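Local atomic coordinates of oxidoreductase (Corynebacterium diphtheriae, PDB entry 3K1Y), a protein that probably acts as an FMN-dependent oxidoreductase of the NADPH-dependent FMN reductase family, built on a flavodoxin-like fold. Residues 17-22 against 54-59; 81-86 against 114-119; 93-98 against 123-128; 152-157 against 175-180. All coordinates share one frame; numbering follows the deposited sequence.

Contact 1 (17-22 against 54-59). With SO4 (sulfate ion), chain G.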
loop_
_atom_site.group_PDB
_atom_site.type_symbol
_atom_site.label_atom_id
_atom_site.label_comp_id
_atom_site.label_asym_id
_atom_site.label_seq_id
_atom_site.Cartn_x
_atom_site.Cartn_y
_atom_site.Cartn_z
ATOM N N ILE A 17 11.547 -7.891 -18.060
ATOM C CA ILE A 17 10.974 -9.060 -17.402
ATOM C C ILE A 17 9.481 -9.065 -17.693
ATOM O O ILE A 17 8.804 -8.058 -17.501
ATOM C CB ILE A 17 11.153 -9.025 -15.864
ATOM C CG1 ILE A 17 12.624 -8.809 -15.485
ATOM C CG2 ILE A 17 10.661 -10.334 -15.265
ATOM C CD1 ILE A 17 13.567 -9.867 -16.001
ATOM N N SER A 18 8.968 -10.199 -18.152
ATOM C CA SER A 18 7.549 -10.310 -18.458
ATOM C C SER A 18 7.021 -11.584 -17.813
ATOM O O SER A 18 7.482 -12.681 -18.131
ATOM C CB SER A 18 7.350 -10.344 -19.976
ATOM O OG SER A 18 5.989 -10.178 -20.305
ATOM N N ALA A 19 6.044 -11.435 -16.921
ATOM C CA ALA A 19 5.484 -12.570 -16.176
ATOM C C ALA A 19 4.147 -13.140 -16.662
ATOM O O ALA A 19 3.441 -13.806 -15.904
ATOM C CB ALA A 19 5.380 -12.191 -14.680
ATOM N N GLY A 20 3.799 -12.891 -17.917
ATOM C CA GLY A 20 2.545 -13.409 -18.437
ATOM C C GLY A 20 2.570 -14.914 -18.647
ATOM O O GLY A 20 3.621 -15.494 -18.930
ATOM N N LEU A 21 1.411 -15.551 -18.522
ATOM C CA LEU A 21 1.318 -16.992 -18.689
ATOM C C LEU A 21 0.437 -17.454 -19.848
ATOM O O LEU A 21 0.325 -18.653 -20.087
ATOM C CB LEU A 21 0.820 -17.631 -17.389
ATOM C CG LEU A 21 1.849 -17.943 -16.293
ATOM C CD1 LEU A 21 2.920 -16.879 -16.232
ATOM C CD2 LEU A 21 1.128 -18.068 -14.957
ATOM N N SER A 22 -0.185 -16.526 -20.569
ATOM C CA SER A 22 -1.057 -16.902 -21.685
ATOM C C SER A 22 -0.387 -16.752 -23.041
ATOM O O SER A 22 0.515 -15.930 -23.216
ATOM C CB SER A 22 -2.337 -16.053 -21.692
ATOM O OG SER A 22 -3.156 -16.316 -20.569
ATOM N N ILE A 54 13.106 -11.434 -20.958
ATOM C CA ILE A 54 13.070 -12.673 -20.199
ATOM C C ILE A 54 11.643 -13.071 -19.800
ATOM O O ILE A 54 11.011 -12.405 -18.984
ATOM C CB ILE A 54 13.911 -12.540 -18.920
ATOM C CG1 ILE A 54 15.291 -11.973 -19.263
ATOM C CG2 ILE A 54 14.040 -13.897 -18.235
ATOM C CD1 ILE A 54 16.073 -12.804 -20.257
ATOM N N GLU A 55 11.138 -14.152 -20.382
ATOM C CA GLU A 55 9.796 -14.644 -20.066
ATOM C C GLU A 55 9.857 -15.578 -18.854
ATOM O O GLU A 55 10.404 -16.682 -18.938
ATOM C CB GLU A 55 9.208 -15.394 -21.272
ATOM C CG GLU A 55 8.759 -14.496 -22.418
ATOM C CD GLU A 55 7.304 -14.074 -22.291
ATOM O OE1 GLU A 55 6.894 -13.685 -21.176
ATOM O OE2 GLU A 55 6.570 -14.128 -23.306
ATOM N N LEU A 56 9.294 -15.138 -17.735
ATOM C CA LEU A 56 9.308 -15.937 -16.514
ATOM C C LEU A 56 8.676 -17.320 -16.672
ATOM O O LEU A 56 9.109 -18.277 -16.022
ATOM C CB LEU A 56 8.625 -15.178 -15.369
ATOM C CG LEU A 56 9.331 -13.907 -14.887
ATOM C CD1 LEU A 56 8.639 -13.343 -13.659
ATOM C CD2 LEU A 56 10.772 -14.239 -14.554
ATOM N N SER A 57 7.671 -17.439 -17.541
ATOM C CA SER A 57 7.012 -18.734 -17.757
ATOM C C SER A 57 7.942 -19.732 -18.451
ATOM O O SER A 57 7.638 -20.922 -18.545
ATOM C CB SER A 57 5.715 -18.565 -18.577
ATOM O OG SER A 57 5.960 -18.078 -19.887
ATOM N N GLU A 58 9.076 -19.245 -18.941
ATOM C CA GLU A 58 10.041 -20.109 -19.609
ATOM C C GLU A 58 11.195 -20.411 -18.659
ATOM O O GLU A 58 12.172 -21.068 -19.026
ATOM C CB GLU A 58 10.562 -19.433 -20.880
ATOM C CG GLU A 58 9.582 -19.457 -22.049
ATOM C CD GLU A 58 10.005 -18.539 -23.177
ATOM O OE1 GLU A 58 11.223 -18.453 -23.452
ATOM O OE2 GLU A 58 9.119 -17.908 -23.794
ATOM N N LEU A 59 11.067 -19.935 -17.428
ATOM C CA LEU A 59 12.091 -20.149 -16.423
ATOM C C LEU A 59 11.539 -20.884 -15.210
ATOM O O LEU A 59 12.213 -20.981 -14.184
ATOM C CB LEU A 59 12.657 -18.808 -15.957
ATOM C CG LEU A 59 13.494 -17.974 -16.917
ATOM C CD1 LEU A 59 14.047 -16.789 -16.139
ATOM C CD2 LEU A 59 14.626 -18.798 -17.498
HETATM S S SO4 G . -1.149 -12.802 -19.843
HETATM O O1 SO4 G . -0.989 -11.513 -19.422
HETATM O O2 SO4 G . -2.144 -12.701 -20.823
HETATM O O3 SO4 G . 0.039 -13.278 -20.366
HETATM O O4 SO4 G . -1.512 -13.635 -18.780
HETATM O O HOH W 1 4.623 -12.413 -20.532
HETATM O O HOH W 2 6.249 -15.325 -18.782
#

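Contact 2 (81-86 against 114-119)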
loop_
_atom_site.group_PDB
_atom_site.type_symbol
_atom_site.label_atom_id
_atom_site.label_comp_id
_atom_site.label_asym_id
_atom_site.label_seq_id
_atom_site.Cartn_x
_atom_site.Cartn_y
_atom_site.Cartn_z
ATOM N N SER A 81 23.048 -12.117 -14.240
ATOM C CA SER A 81 24.280 -11.353 -14.453
ATOM C C SER A 81 24.099 -10.220 -15.457
ATOM O O SER A 81 24.589 -9.110 -15.246
ATOM C CB SER A 81 25.411 -12.273 -14.919
ATOM O OG SER A 81 25.750 -13.194 -13.894
ATOM N N ALA A 82 23.397 -10.503 -16.548
ATOM C CA ALA A 82 23.155 -9.497 -17.567
ATOM C C ALA A 82 22.217 -8.449 -16.988
ATOM O O ALA A 82 22.399 -7.252 -17.210
ATOM C CB ALA A 82 22.537 -10.138 -18.822
ATOM N N LEU A 83 21.218 -8.907 -16.236
ATOM C CA LEU A 83 20.258 -8.001 -15.621
ATOM C C LEU A 83 21.000 -6.929 -14.830
ATOM O O LEU A 83 20.831 -5.744 -15.093
ATOM C CB LEU A 83 19.299 -8.780 -14.713
ATOM C CG LEU A 83 18.271 -8.024 -13.863
ATOM C CD1 LEU A 83 17.319 -7.203 -14.724
ATOM C CD2 LEU A 83 17.489 -9.050 -13.044
ATOM N N SER A 84 21.842 -7.340 -13.888
ATOM C CA SER A 84 22.597 -6.384 -13.087
ATOM C C SER A 84 23.502 -5.504 -13.940
ATOM O O SER A 84 23.714 -4.335 -13.623
ATOM C CB SER A 84 23.440 -7.106 -12.032
ATOM O OG SER A 84 22.629 -7.762 -11.068
ATOM N N ALA A 85 24.030 -6.058 -15.028
ATOM C CA ALA A 85 24.912 -5.306 -15.911
ATOM C C ALA A 85 24.153 -4.383 -16.869
ATOM O O ALA A 85 24.757 -3.548 -17.554
ATOM C CB ALA A 85 25.794 -6.264 -16.697
ATOM N N SER A 86 22.829 -4.514 -16.905
ATOM C CA SER A 86 22.015 -3.696 -17.796
ATOM C C SER A 86 21.971 -2.230 -17.395
ATOM O O SER A 86 22.194 -1.894 -16.237
ATOM C CB SER A 86 20.596 -4.248 -17.858
ATOM O OG SER A 86 20.617 -5.576 -18.339
ATOM N N ASP A 114 21.733 -6.781 -3.730
ATOM C CA ASP A 114 22.076 -5.610 -4.536
ATOM C C ASP A 114 22.059 -5.800 -6.053
ATOM O O ASP A 114 22.758 -5.088 -6.776
ATOM C CB ASP A 114 23.455 -5.109 -4.119
ATOM C CG ASP A 114 24.481 -6.225 -4.058
ATOM O OD1 ASP A 114 24.487 -7.085 -4.970
ATOM O OD2 ASP A 114 25.287 -6.240 -3.100
ATOM N N ALA A 115 21.256 -6.741 -6.533
ATOM C CA ALA A 115 21.175 -7.018 -7.967
ATOM C C ALA A 115 20.725 -5.815 -8.807
ATOM O O ALA A 115 21.232 -5.594 -9.911
ATOM C CB ALA A 115 20.238 -8.198 -8.208
ATOM N N LEU A 116 19.791 -5.033 -8.270
ATOM C CA LEU A 116 19.248 -3.882 -8.977
ATOM C C LEU A 116 19.508 -2.513 -8.341
ATOM O O LEU A 116 18.667 -1.620 -8.434
ATOM C CB LEU A 116 17.742 -4.071 -9.141
ATOM C CG LEU A 116 17.284 -5.302 -9.912
ATOM C CD1 LEU A 116 15.772 -5.510 -9.738
ATOM C CD2 LEU A 116 17.652 -5.117 -11.366
ATOM N N THR A 117 20.658 -2.325 -7.707
ATOM C CA THR A 117 20.940 -1.033 -7.087
ATOM C C THR A 117 21.212 0.044 -8.135
ATOM O O THR A 117 22.068 -0.132 -9.004
ATOM C CB THR A 117 22.161 -1.113 -6.149
ATOM O OG1 THR A 117 21.914 -2.091 -5.129
ATOM C CG2 THR A 117 22.426 0.251 -5.502
ATOM N N GLY A 118 20.480 1.152 -8.053
ATOM C CA GLY A 118 20.666 2.244 -8.996
ATOM C C GLY A 118 20.102 2.029 -10.400
ATOM O O GLY A 118 20.197 2.913 -11.254
HETATM N N MSE A 119 19.489 0.875 -10.629
HETATM C CA MSE A 119 18.924 0.525 -11.930
HETATM C C MSE A 119 17.715 1.345 -12.411
HETATM O O MSE A 119 16.632 1.265 -11.828
HETATM C CB MSE A 119 18.541 -0.959 -11.922
HETATM C CG MSE A 119 17.967 -1.488 -13.224
HETATM SE SE MSE A 119 19.287 -1.495 -14.637
HETATM C CE MSE A 119 20.352 -3.009 -14.079
HETATM O O HOH W 3 22.979 -3.489 -11.052
#

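Contact 3 (93-98 against 123-128). With SO4 (sulfate ion), chain H.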
loop_
_atom_site.group_PDB
_atom_site.type_symbol
_atom_site.label_atom_id
_atom_site.label_comp_id
_atom_site.label_asym_id
_atom_site.label_seq_id
_atom_site.Cartn_x
_atom_site.Cartn_y
_atom_site.Cartn_z
ATOM N N THR A 93 3.855 -7.281 -15.359
ATOM C CA THR A 93 3.195 -8.380 -14.688
ATOM C C THR A 93 1.690 -8.361 -14.848
ATOM O O THR A 93 1.068 -7.301 -14.873
ATOM C CB THR A 93 3.476 -8.372 -13.156
ATOM O OG1 THR A 93 2.855 -9.513 -12.548
ATOM C CG2 THR A 93 2.885 -7.114 -12.507
ATOM N N PRO A 94 1.093 -9.541 -15.025
ATOM C CA PRO A 94 -0.362 -9.568 -15.144
ATOM C C PRO A 94 -0.796 -9.336 -13.690
ATOM O O PRO A 94 0.046 -9.286 -12.790
ATOM C CB PRO A 94 -0.649 -10.991 -15.631
ATOM C CG PRO A 94 0.545 -11.769 -15.164
ATOM C CD PRO A 94 1.683 -10.831 -15.418
ATOM N N VAL A 95 -2.084 -9.175 -13.442
ATOM C CA VAL A 95 -2.516 -8.948 -12.076
ATOM C C VAL A 95 -3.307 -10.138 -11.585
ATOM O O VAL A 95 -4.360 -10.457 -12.127
ATOM C CB VAL A 95 -3.374 -7.684 -11.960
ATOM C CG1 VAL A 95 -3.673 -7.398 -10.482
ATOM C CG2 VAL A 95 -2.651 -6.509 -12.611
ATOM N N PHE A 96 -2.771 -10.812 -10.573
ATOM C CA PHE A 96 -3.421 -11.979 -9.994
ATOM C C PHE A 96 -3.752 -11.619 -8.558
ATOM O O PHE A 96 -2.919 -11.064 -7.844
ATOM C CB PHE A 96 -2.488 -13.202 -10.019
ATOM C CG PHE A 96 -2.223 -13.757 -11.397
ATOM C CD1 PHE A 96 -2.702 -13.122 -12.537
ATOM C CD2 PHE A 96 -1.451 -14.909 -11.549
ATOM C CE1 PHE A 96 -2.417 -13.618 -13.807
ATOM C CE2 PHE A 96 -1.160 -15.415 -12.814
ATOM C CZ PHE A 96 -1.643 -14.765 -13.945
ATOM N N LYS A 97 -4.971 -11.941 -8.145
ATOM C CA LYS A 97 -5.444 -11.643 -6.800
ATOM C C LYS A 97 -5.118 -10.220 -6.355
ATOM O O LYS A 97 -4.709 -9.986 -5.225
ATOM C CB LYS A 97 -4.895 -12.663 -5.799
ATOM C CG LYS A 97 -5.378 -14.104 -6.060
ATOM C CD LYS A 97 -6.891 -14.150 -6.273
ATOM C CE LYS A 97 -7.460 -15.564 -6.172
ATOM N NZ LYS A 97 -6.896 -16.498 -7.176
ATOM N N ALA A 98 -5.298 -9.278 -7.276
ATOM C CA ALA A 98 -5.111 -7.847 -7.029
ATOM C C ALA A 98 -3.696 -7.341 -6.776
ATOM O O ALA A 98 -3.500 -6.324 -6.106
ATOM C CB ALA A 98 -6.041 -7.401 -5.886
ATOM N N ILE A 123 8.047 0.468 -14.301
ATOM C CA ILE A 123 7.214 -0.614 -13.795
ATOM C C ILE A 123 5.906 -0.647 -14.597
ATOM O O ILE A 123 5.345 0.396 -14.940
ATOM C CB ILE A 123 6.942 -0.450 -12.282
ATOM C CG1 ILE A 123 6.392 0.941 -11.986
ATOM C CG2 ILE A 123 8.247 -0.676 -11.497
ATOM C CD1 ILE A 123 6.002 1.127 -10.539
ATOM N N ALA A 124 5.444 -1.844 -14.929
ATOM C CA ALA A 124 4.228 -1.977 -15.709
ATOM C C ALA A 124 3.385 -3.214 -15.377
ATOM O O ALA A 124 3.904 -4.261 -14.969
ATOM C CB ALA A 124 4.577 -1.963 -17.201
ATOM N N ALA A 125 2.078 -3.079 -15.564
ATOM C CA ALA A 125 1.143 -4.164 -15.306
ATOM C C ALA A 125 -0.001 -4.092 -16.307
ATOM O O ALA A 125 -0.171 -3.094 -17.007
ATOM C CB ALA A 125 0.601 -4.060 -13.903
ATOM N N THR A 126 -0.784 -5.156 -16.376
ATOM C CA THR A 126 -1.913 -5.183 -17.284
ATOM C C THR A 126 -3.062 -6.007 -16.724
ATOM O O THR A 126 -2.876 -6.824 -15.826
ATOM C CB THR A 126 -1.523 -5.775 -18.653
ATOM O OG1 THR A 126 -2.678 -5.801 -19.498
ATOM C CG2 THR A 126 -0.994 -7.203 -18.498
ATOM N N ALA A 127 -4.244 -5.778 -17.277
ATOM C CA ALA A 127 -5.461 -6.489 -16.899
ATOM C C ALA A 127 -6.539 -6.028 -17.872
ATOM O O ALA A 127 -6.247 -5.285 -18.817
ATOM C CB ALA A 127 -5.855 -6.159 -15.464
ATOM N N GLY A 128 -7.775 -6.464 -17.654
ATOM C CA GLY A 128 -8.858 -6.069 -18.540
ATOM C C GLY A 128 -9.250 -4.622 -18.302
ATOM O O GLY A 128 -9.257 -3.795 -19.222
HETATM S S SO4 H . -9.946 -6.909 -13.951
HETATM O O1 SO4 H . -8.867 -7.350 -13.121
HETATM O O2 SO4 H . -10.277 -5.589 -13.787
HETATM O O3 SO4 H . -9.698 -7.039 -15.293
HETATM O O4 SO4 H . -11.061 -7.650 -13.589
#

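Contact 4 (152-157 against 175-180)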
loop_
_atom_site.group_PDB
_atom_site.type_symbol
_atom_site.label_atom_id
_atom_site.label_comp_id
_atom_site.label_asym_id
_atom_site.label_seq_id
_atom_site.Cartn_x
_atom_site.Cartn_y
_atom_site.Cartn_z
ATOM N N VAL A 152 11.252 5.237 -12.718
ATOM C CA VAL A 152 10.772 6.450 -13.361
ATOM C C VAL A 152 9.334 6.705 -12.939
ATOM O O VAL A 152 8.534 5.770 -12.801
ATOM C CB VAL A 152 10.877 6.381 -14.897
ATOM C CG1 VAL A 152 12.295 6.009 -15.284
ATOM C CG2 VAL A 152 9.860 5.412 -15.477
ATOM N N PRO A 153 8.993 7.980 -12.705
ATOM C CA PRO A 153 7.668 8.439 -12.284
ATOM C C PRO A 153 6.488 7.858 -13.052
ATOM O O PRO A 153 5.428 7.605 -12.478
ATOM C CB PRO A 153 7.759 9.951 -12.461
ATOM C CG PRO A 153 9.193 10.231 -12.164
ATOM C CD PRO A 153 9.884 9.130 -12.939
ATOM N N THR A 154 6.662 7.641 -14.347
ATOM C CA THR A 154 5.557 7.138 -15.143
ATOM C C THR A 154 5.419 5.628 -15.176
ATOM O O THR A 154 6.160 4.938 -15.888
ATOM C CB THR A 154 5.651 7.644 -16.586
ATOM O OG1 THR A 154 5.807 9.069 -16.578
ATOM C CG2 THR A 154 4.401 7.280 -17.359
ATOM N N GLY A 155 4.457 5.123 -14.404
ATOM C CA GLY A 155 4.198 3.699 -14.381
ATOM C C GLY A 155 3.276 3.433 -15.550
ATOM O O GLY A 155 2.551 4.324 -15.971
ATOM N N VAL A 156 3.295 2.216 -16.080
ATOM C CA VAL A 156 2.451 1.883 -17.213
ATOM C C VAL A 156 1.459 0.767 -16.909
ATOM O O VAL A 156 1.837 -0.402 -16.844
ATOM C CB VAL A 156 3.306 1.448 -18.415
ATOM C CG1 VAL A 156 2.422 1.178 -19.616
ATOM C CG2 VAL A 156 4.320 2.518 -18.735
ATOM N N PHE A 157 0.193 1.126 -16.728
ATOM C CA PHE A 157 -0.832 0.122 -16.475
ATOM C C PHE A 157 -1.744 0.016 -17.692
ATOM O O PHE A 157 -2.512 0.925 -17.990
ATOM C CB PHE A 157 -1.683 0.466 -15.256
ATOM C CG PHE A 157 -2.594 -0.653 -14.837
ATOM C CD1 PHE A 157 -2.127 -1.673 -14.013
ATOM C CD2 PHE A 157 -3.906 -0.715 -15.307
ATOM C CE1 PHE A 157 -2.949 -2.752 -13.657
ATOM C CE2 PHE A 157 -4.742 -1.782 -14.963
ATOM C CZ PHE A 157 -4.261 -2.808 -14.134
ATOM N N ILE A 175 3.132 5.751 -22.802
ATOM C CA ILE A 175 4.229 4.790 -22.921
ATOM C C ILE A 175 5.497 5.550 -23.332
ATOM O O ILE A 175 6.571 5.339 -22.774
ATOM C CB ILE A 175 3.911 3.715 -23.986
ATOM C CG1 ILE A 175 2.734 2.847 -23.519
ATOM C CG2 ILE A 175 5.142 2.864 -24.252
ATOM C CD1 ILE A 175 2.329 1.765 -24.497
ATOM N N ALA A 176 5.354 6.449 -24.301
ATOM C CA ALA A 176 6.478 7.248 -24.771
ATOM C C ALA A 176 7.090 8.050 -23.619
ATOM O O ALA A 176 8.316 8.113 -23.489
ATOM C CB ALA A 176 6.030 8.187 -25.888
ATOM N N ARG A 177 6.248 8.653 -22.777
ATOM C CA ARG A 177 6.762 9.428 -21.648
ATOM C C ARG A 177 7.647 8.562 -20.756
ATOM O O ARG A 177 8.770 8.946 -20.430
ATOM C CB ARG A 177 5.623 10.024 -20.819
ATOM C CG ARG A 177 6.117 10.849 -19.632
ATOM C CD ARG A 177 4.968 11.442 -18.841
ATOM N NE ARG A 177 4.098 12.234 -19.698
ATOM C CZ ARG A 177 2.954 12.785 -19.310
ATOM N NH1 ARG A 177 2.527 12.633 -18.061
ATOM N NH2 ARG A 177 2.235 13.485 -20.178
ATOM N N ALA A 178 7.137 7.397 -20.357
ATOM C CA ALA A 178 7.915 6.474 -19.529
ATOM C C ALA A 178 9.176 6.084 -20.304
ATOM O O ALA A 178 10.276 6.031 -19.753
ATOM C CB ALA A 178 7.102 5.237 -19.217
ATOM N N ALA A 179 9.007 5.813 -21.589
ATOM C CA ALA A 179 10.137 5.454 -22.439
ATOM C C ALA A 179 11.191 6.570 -22.423
ATOM O O ALA A 179 12.387 6.308 -22.262
ATOM C CB ALA A 179 9.658 5.208 -23.864
ATOM N N GLY A 180 10.737 7.810 -22.583
ATOM C CA GLY A 180 11.646 8.938 -22.581
ATOM C C GLY A 180 12.339 9.081 -21.243
ATOM O O GLY A 180 13.553 9.302 -21.178
HETATM O O HOH W 4 3.630 10.870 -16.010
#

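Contact 1 (17-22 against 54-59)
S18 is held through its backbone N and O between I54 and L56, in parallel strand pairing. Its N donates to I54 O over 3.1 Å, and S18 O accepts from L56 N, which opens the short 3-10 turn 56-58. One water donates to E55 OE1 at 2.7 Å, lies 2.6 Å from S18 OG and accepts weakly from G20 N. A second accepts from S57 N at 2.8 Å and is placed to donate to G20 O and to E55 OE1, although more acceptors than protons lie in reach. The bend at chi2 (-90°) turns E55 CD back toward 17-22, and OE1 meets both waters; OE2 is paired with R28 in a salt bridge. I17 CG2 and A19 CB pack on L56, with A19 CB 3.6 Å from L56 CD1. Further along, S22 N donates to a sulfate oxygen, and S25, S26 and T27 bind the same ion, probably from the crystallisation liquor; its place is consistent with the FMN phosphate site of flavodoxin-like relatives. Since E55 OE1 and S18 O are both acceptors only 3.3 Å apart, the carboxylate probably depends on the water protons and R28 to offset that repulsion.

Contact 2 (81-86 against 114-119)
S84 and A115 meet through a single direct hydrogen bond between the last turn of helix 74-85 and the loop 114-119. The hydroxyl of S84 lies beside its own backbone N (chi1 -66°), and OG donates to A115 O over 2.8 Å, coming in from the flank of the carbonyl at a C=O...O angle of 116°. CA of S84 also faces that oxygen, and a water donates to both S84 O and A115 O, so A115 O has a hydroxyl and a water as donors.

One residue back along the helix, L83 contributes its branched end. Its CG stands anti to the backbone N and lies 3.9 Å from L116 CD2; the two leucines cross obliquely, with L83 CD1 about as near to the same methyl. L89 touches both, while F107 packs on L83 and F108 on L116.

M119, present as selenomethionine, curls back at chi2 and chi3 and aims its terminal methyl at the C-terminal end of the helix. CE packs 4.0 Å from S86 CB. It also lies near L83 O and S86 O, so close that the exact position of the methyl is doubtful. S86 OG donates to A82 O at 2.7 Å, from above the carbonyl plane.

The loop thus meets the helix end in two ways: at the solvent-facing S84, a hydroxyl and a water both satisfy A115 O, while L83, L116 and M119 supply the buried apolar part.

Contact 3 (93-98 against 123-128)
T93 and A125 stand opposite each other in parallel strand pairing, their CA atoms 4.7 Å apart. Two backbone hydrogen bonds hold the pair: T93 N donates to A124 O at 3.0 Å, and T126 N donates to T93 O at 3.2 Å, both noticeably bent. A CA-H...O contact from A125 to T93 O adds to them.

The side-chain hydroxyls have their own partners. T93 OG1, anti to its backbone N (chi1 -177°), donates to P94 O over 2.8 Å along a lone pair in the carbonyl plane, and T101 N is bonded to it as well. T126 OG1 is hydrogen-bonded to A158 O of the next strand.

Among apolar contacts, T93 CG2 lies 4.1 Å from A125 CB, and V95 CG2 is 4.3 Å from A125 CB and A127 CB. The same V95 CG2 also abuts T126 O at 3.2 Å. Past it, K97 NZ is hydrogen-bonded to F108 O and L111 O of a second subunit, while G128 N makes a weak bond to a sulfate.

Strands 88-94 and 120-127, joined by helix 102-110, form a beta-alpha-beta crossover; the contact lies at the C-terminal ends of the strands of the central parallel sheet, the end where flavodoxin-like relatives bind the flavin.

Contact 4 (152-157 against 175-180)
T154 OG1 sits beside its own backbone N (chi1 -52°) and touches the methylenes of R177, which runs extended to CD before bending at chi3 (-56°). The two side chains cross at about a right angle: T154 OG1 is 3.4 Å from R177 CD and scarcely farther from CG. The guanidinium stays beyond direct bonding distance, and a water joins the two. It donates to T154 OG1 at 2.9 Å and accepts from R177 NH1 in the plane of that group. E181, one turn farther along the helix, is hydrogen-bonded to the same hydroxyl through OE2.

The same rotamer of T154 sets CG2 anti to the backbone N, 3.9 Å from A178 CB. That alanine methyl is the common meeting point: T154 O lies 3.5 Å from it, T154 CB 3.8 Å, and V156 CG2 reaches it from farther along the chain. V156 CG1 meets I175 CG1 more loosely at 4.3 Å. I30 and I34 of helix 26-44 also pack on V156, and A37 on I175.

No direct hydrogen bond links the two segments. Helix 165-188 is therefore seated on strand 150-159 by small apolar groups, with the water-mediated polar link between the segments at T154 and R177, where water and E181 satisfy the T154 hydroxyl and R177 lends chiefly its hydrocarbon chain.

Contacts 1, 3 and 4 all belong to the five-stranded parallel sheet, whereas contact 2 fastens a helix end to a loop. Contacts 1 and 3 are strand pairings and adjoin, A19 and G20 packing on P94; both run out into loops that bind sulfate, and in contact 1 waters bridge the segments as well. Contact 4 is the most buried, a helix lying on the outermost strand, and relies on apolar packing; it meets contact 3 through V156, which pairs with I123 and A125. Contact 2, about 23 Å from contact 3 between centres, lies across the chain's centre from it and mixes a surface hydroxyl bond with buried leucine packing.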